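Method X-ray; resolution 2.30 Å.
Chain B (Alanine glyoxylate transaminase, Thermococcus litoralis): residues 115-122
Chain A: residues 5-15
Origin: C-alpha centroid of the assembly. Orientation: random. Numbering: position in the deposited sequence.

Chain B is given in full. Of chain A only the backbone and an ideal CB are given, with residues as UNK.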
# COMPACT_ATOMS: atom_id res chain seq x y z
N GLY B 115 -4.62 -6.90 -12.64
CA GLY B 115 -3.54 -6.57 -11.72
C GLY B 115 -4.08 -5.91 -10.46
O GLY B 115 -3.68 -6.24 -9.34
N ARG B 116 -4.99 -4.97 -10.65
CA ARG B 116 -5.61 -4.23 -9.56
C ARG B 116 -6.37 -5.10 -8.56
O ARG B 116 -6.44 -4.79 -7.38
CB ARG B 116 -6.56 -3.17 -10.12
CG ARG B 116 -5.85 -2.10 -10.93
CD ARG B 116 -6.80 -0.98 -11.28
NE ARG B 116 -7.43 -0.49 -10.06
CZ ARG B 116 -7.92 0.73 -9.91
NH1 ARG B 116 -7.86 1.61 -10.92
NH2 ARG B 116 -8.48 1.06 -8.75
N VAL B 117 -6.93 -6.20 -9.04
CA VAL B 117 -7.69 -7.09 -8.19
C VAL B 117 -6.85 -8.25 -7.63
O VAL B 117 -7.18 -8.81 -6.58
CB VAL B 117 -8.90 -7.65 -8.97
CG1 VAL B 117 -9.32 -9.00 -8.43
CG2 VAL B 117 -10.05 -6.68 -8.86
N LEU B 118 -5.77 -8.59 -8.31
CA LEU B 118 -4.95 -9.70 -7.87
C LEU B 118 -3.60 -9.37 -7.27
O LEU B 118 -2.96 -10.25 -6.69
CB LEU B 118 -4.76 -10.68 -9.03
CG LEU B 118 -6.06 -11.23 -9.62
CD1 LEU B 118 -5.74 -12.09 -10.82
CD2 LEU B 118 -6.82 -12.01 -8.54
N ILE B 119 -3.16 -8.11 -7.39
CA ILE B 119 -1.84 -7.73 -6.88
C ILE B 119 -1.74 -6.80 -5.68
O ILE B 119 -2.25 -5.68 -5.71
CB ILE B 119 -0.99 -7.08 -8.00
CG1 ILE B 119 -0.76 -8.08 -9.14
CG2 ILE B 119 0.36 -6.64 -7.45
CD1 ILE B 119 -0.35 -7.38 -10.42
N ASP B 120 -1.09 -7.26 -4.61
CA ASP B 120 -0.85 -6.42 -3.44
C ASP B 120 0.60 -5.97 -3.64
O ASP B 120 1.43 -6.73 -4.16
CB ASP B 120 -0.97 -7.20 -2.12
CG ASP B 120 -2.42 -7.35 -1.64
OD1 ASP B 120 -3.14 -6.33 -1.56
OD2 ASP B 120 -2.82 -8.49 -1.33
N PRO B 121 0.92 -4.73 -3.25
CA PRO B 121 2.31 -4.30 -3.43
C PRO B 121 3.30 -5.26 -2.78
O PRO B 121 3.10 -5.73 -1.66
CB PRO B 121 2.34 -2.92 -2.78
CG PRO B 121 0.97 -2.41 -3.06
CD PRO B 121 0.07 -3.61 -2.83
N GLY B 122 4.38 -5.54 -3.50
CA GLY B 122 5.38 -6.46 -3.00
C GLY B 122 5.21 -7.86 -3.56
O GLY B 122 6.17 -8.63 -3.60
N UNK A 5 -9.30 -16.40 -1.92
CA UNK A 5 -7.96 -16.51 -1.34
C UNK A 5 -6.85 -15.95 -2.22
O UNK A 5 -5.75 -15.67 -1.73
CB UNK A 5 -7.66 -17.98 -1.03
N UNK A 6 -7.12 -15.79 -3.51
CA UNK A 6 -6.11 -15.26 -4.41
C UNK A 6 -6.22 -13.75 -4.59
O UNK A 6 -5.33 -13.11 -5.17
CB UNK A 6 -6.22 -15.95 -5.77
N UNK A 7 -7.31 -13.16 -4.09
CA UNK A 7 -7.52 -11.72 -4.22
C UNK A 7 -6.44 -10.90 -3.53
O UNK A 7 -5.78 -11.36 -2.61
CB UNK A 7 -8.89 -11.34 -3.65
N UNK A 8 -6.24 -9.68 -4.00
CA UNK A 8 -5.26 -8.82 -3.35
C UNK A 8 -6.06 -8.23 -2.18
O UNK A 8 -7.28 -8.11 -2.26
CB UNK A 8 -4.68 -7.76 -4.28
N UNK A 9 -5.38 -7.88 -1.09
CA UNK A 9 -6.08 -7.29 0.03
C UNK A 9 -6.85 -6.06 -0.44
O UNK A 9 -8.00 -5.89 -0.10
CB UNK A 9 -5.10 -6.93 1.15
N UNK A 10 -6.22 -5.22 -1.25
CA UNK A 10 -6.88 -4.02 -1.74
C UNK A 10 -8.15 -4.28 -2.55
O UNK A 10 -8.89 -3.34 -2.82
CB UNK A 10 -5.89 -3.22 -2.60
N UNK A 11 -8.40 -5.53 -2.92
CA UNK A 11 -9.60 -5.86 -3.68
C UNK A 11 -10.79 -5.64 -2.74
O UNK A 11 -11.91 -5.38 -3.18
CB UNK A 11 -9.56 -7.29 -4.22
N UNK A 12 -10.54 -5.74 -1.43
CA UNK A 12 -11.57 -5.53 -0.41
C UNK A 12 -12.07 -4.08 -0.37
O UNK A 12 -13.13 -3.82 0.20
CB UNK A 12 -11.02 -5.92 0.96
N UNK A 13 -11.31 -3.15 -0.94
CA UNK A 13 -11.72 -1.74 -0.95
C UNK A 13 -12.74 -1.50 -2.06
O UNK A 13 -13.37 -0.43 -2.13
CB UNK A 13 -10.51 -0.82 -1.13
N UNK A 14 -12.92 -2.50 -2.92
CA UNK A 14 -13.88 -2.43 -4.02
C UNK A 14 -15.24 -2.87 -3.50
O UNK A 14 -15.38 -3.96 -2.95
CB UNK A 14 -13.44 -3.30 -5.20
N UNK A 15 -16.26 -2.03 -3.68
CA UNK A 15 -17.58 -2.40 -3.21
C UNK A 15 -18.68 -2.13 -4.22
O UNK A 15 -18.46 -1.50 -5.26
CB UNK A 15 -17.89 -1.65 -1.91

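Position 5 has nothing of chain B within 5.5 Å of its ideal CB, so this contact sets no rule there and almost any residue would do; it is A:Lys5, whose side chain stays well clear of chain B.

Position 6 sends its CA-to-CB bond sideways, with the ideal CB 4.9 Å from B:Leu118 CD2. Something apolar or aromatic could brush that methyl, but many residues would fit. The ring of the deposited A:Tyr6 leads off from chain B, and its backbone does the touching: A:Tyr6 O lies 3.8 Å from B:Leu118 CD2.

At position 7 the CA-to-CB bond points away, yet the valine side chain of B:Val117 is near enough for a long, flexible apolar residue to bend back; leucine or methionine would serve, whereas a short side chain would stop before it. A:Leu7, with rotamers m and t, does this, bringing CD2 to 3.6 Å from B:Val117 CG1.

Position 8 is the tightest. CB points toward chain B, and the ideal CB sits 3.4 Å from B:Ile119 C, 3.4 Å from B:Asp120 OD1 and 3.6 Å from B:Val117 O. Chain B offers a wall here, not a pocket, so small residues suit: alanine, perhaps glycine or serine. The residue is A:Ala8, its CB 3.5 Å from B:Ile119 C. The backbone gains from this closeness, because A:Ala8 N donates a hydrogen bond to B:Val117 O at 2.9 Å, using a carbonyl close to the end of the helix.

Position 9 exposes its amide to the carboxylate of B:Asp120. An ideal CB would lie 3.4 Å from B:Asp120 OD1, close but not prohibitive, and the phi/psi of -55/-44 does not demand glycine; small residues are favoured. It is A:Gly9, whose N donates to B:Asp120 OD2 at 2.6 Å and, weakly, to B:Asp120 OD1 at 2.8 Å.

Position 10 adds a second amide to the same carboxylate and points its CB toward chain B, with the carbonyls of B:Arg116 and B:Ile119 nearby. A long side chain with donors fits: lysine, arginine or glutamine. In A:Arg10, N donates to B:Asp120 OD1 at 3.3 Å, so the aspartate holds two consecutive amides at the start of the 3-10 segment. The aliphatic part passes B:Ile119 O, 3.7 Å from A:Arg10 CD, and A:Arg10 NH1 donates to the O of water 1 at 3.1 Å, and that water donates to B:Arg116 O.

Position 11 points toward B:Val117 O, 3.7 Å from the ideal CB, which favours a small residue. A:Ala11 meets it, with CB 3.7 Å from that oxygen.

Positions 12 and 13 find nothing within reach and are left free by this contact; they are A:Asn12 and A:Trp13.

Position 14 points toward chain B from a distance, so a longer apolar side chain suits the valine; a short one would fall short. A:Ile14 does reach, its CD1 3.8 Å from B:Val117 CG2.

Position 15 is out of reach and unconstrained here; it is A:Lys15.

Chain A, residues 5-15: KYLAGRANWIK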
# COMPACT_ATOMS: atom_id res chain seq x y z
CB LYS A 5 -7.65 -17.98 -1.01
CG LYS A 5 -8.81 -18.74 -0.38
CD LYS A 5 -8.40 -20.14 0.09
CE LYS A 5 -7.69 -20.13 1.46
NZ LYS A 5 -6.40 -19.34 1.53
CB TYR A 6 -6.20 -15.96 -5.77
CG TYR A 6 -6.25 -17.48 -5.65
CD1 TYR A 6 -7.45 -18.13 -5.38
CD2 TYR A 6 -5.08 -18.25 -5.73
CE1 TYR A 6 -7.51 -19.51 -5.20
CE2 TYR A 6 -5.13 -19.64 -5.56
CZ TYR A 6 -6.35 -20.26 -5.29
OH TYR A 6 -6.43 -21.62 -5.11
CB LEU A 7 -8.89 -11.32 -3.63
CG LEU A 7 -10.15 -11.77 -4.37
CD1 LEU A 7 -11.35 -11.44 -3.50
CD2 LEU A 7 -10.27 -11.08 -5.71
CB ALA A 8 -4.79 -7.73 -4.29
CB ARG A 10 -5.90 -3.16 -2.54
CG ARG A 10 -5.05 -3.91 -3.54
CD ARG A 10 -4.31 -2.93 -4.45
NE ARG A 10 -3.71 -1.84 -3.69
CZ ARG A 10 -3.75 -0.55 -4.03
NH1 ARG A 10 -4.37 -0.17 -5.15
NH2 ARG A 10 -3.17 0.35 -3.26
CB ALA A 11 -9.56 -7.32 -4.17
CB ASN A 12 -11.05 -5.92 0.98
CG ASN A 12 -11.00 -7.44 1.21
OD1 ASN A 12 -10.43 -7.91 2.21
ND2 ASN A 12 -11.59 -8.20 0.30
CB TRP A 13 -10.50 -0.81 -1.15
CG TRP A 13 -9.49 -0.84 -0.01
CD1 TRP A 13 -9.73 -1.17 1.29
CD2 TRP A 13 -8.10 -0.47 -0.07
NE1 TRP A 13 -8.59 -1.03 2.04
CE2 TRP A 13 -7.58 -0.60 1.23
CE3 TRP A 13 -7.25 -0.04 -1.11
CZ2 TRP A 13 -6.24 -0.32 1.53
CZ3 TRP A 13 -5.92 0.23 -0.80
CH2 TRP A 13 -5.42 0.09 0.50
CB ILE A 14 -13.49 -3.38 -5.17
CG1 ILE A 14 -12.14 -2.98 -5.75
CG2 ILE A 14 -14.55 -3.33 -6.26
CD1 ILE A 14 -11.57 -4.03 -6.65
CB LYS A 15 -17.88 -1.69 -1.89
CG LYS A 15 -17.68 -0.20 -1.92
CD LYS A 15 -17.95 0.42 -0.55
CE LYS A 15 -17.57 1.88 -0.55
NZ LYS A 15 -16.16 2.02 -0.99
O HOH W 1 -6.28 -2.09 -6.64
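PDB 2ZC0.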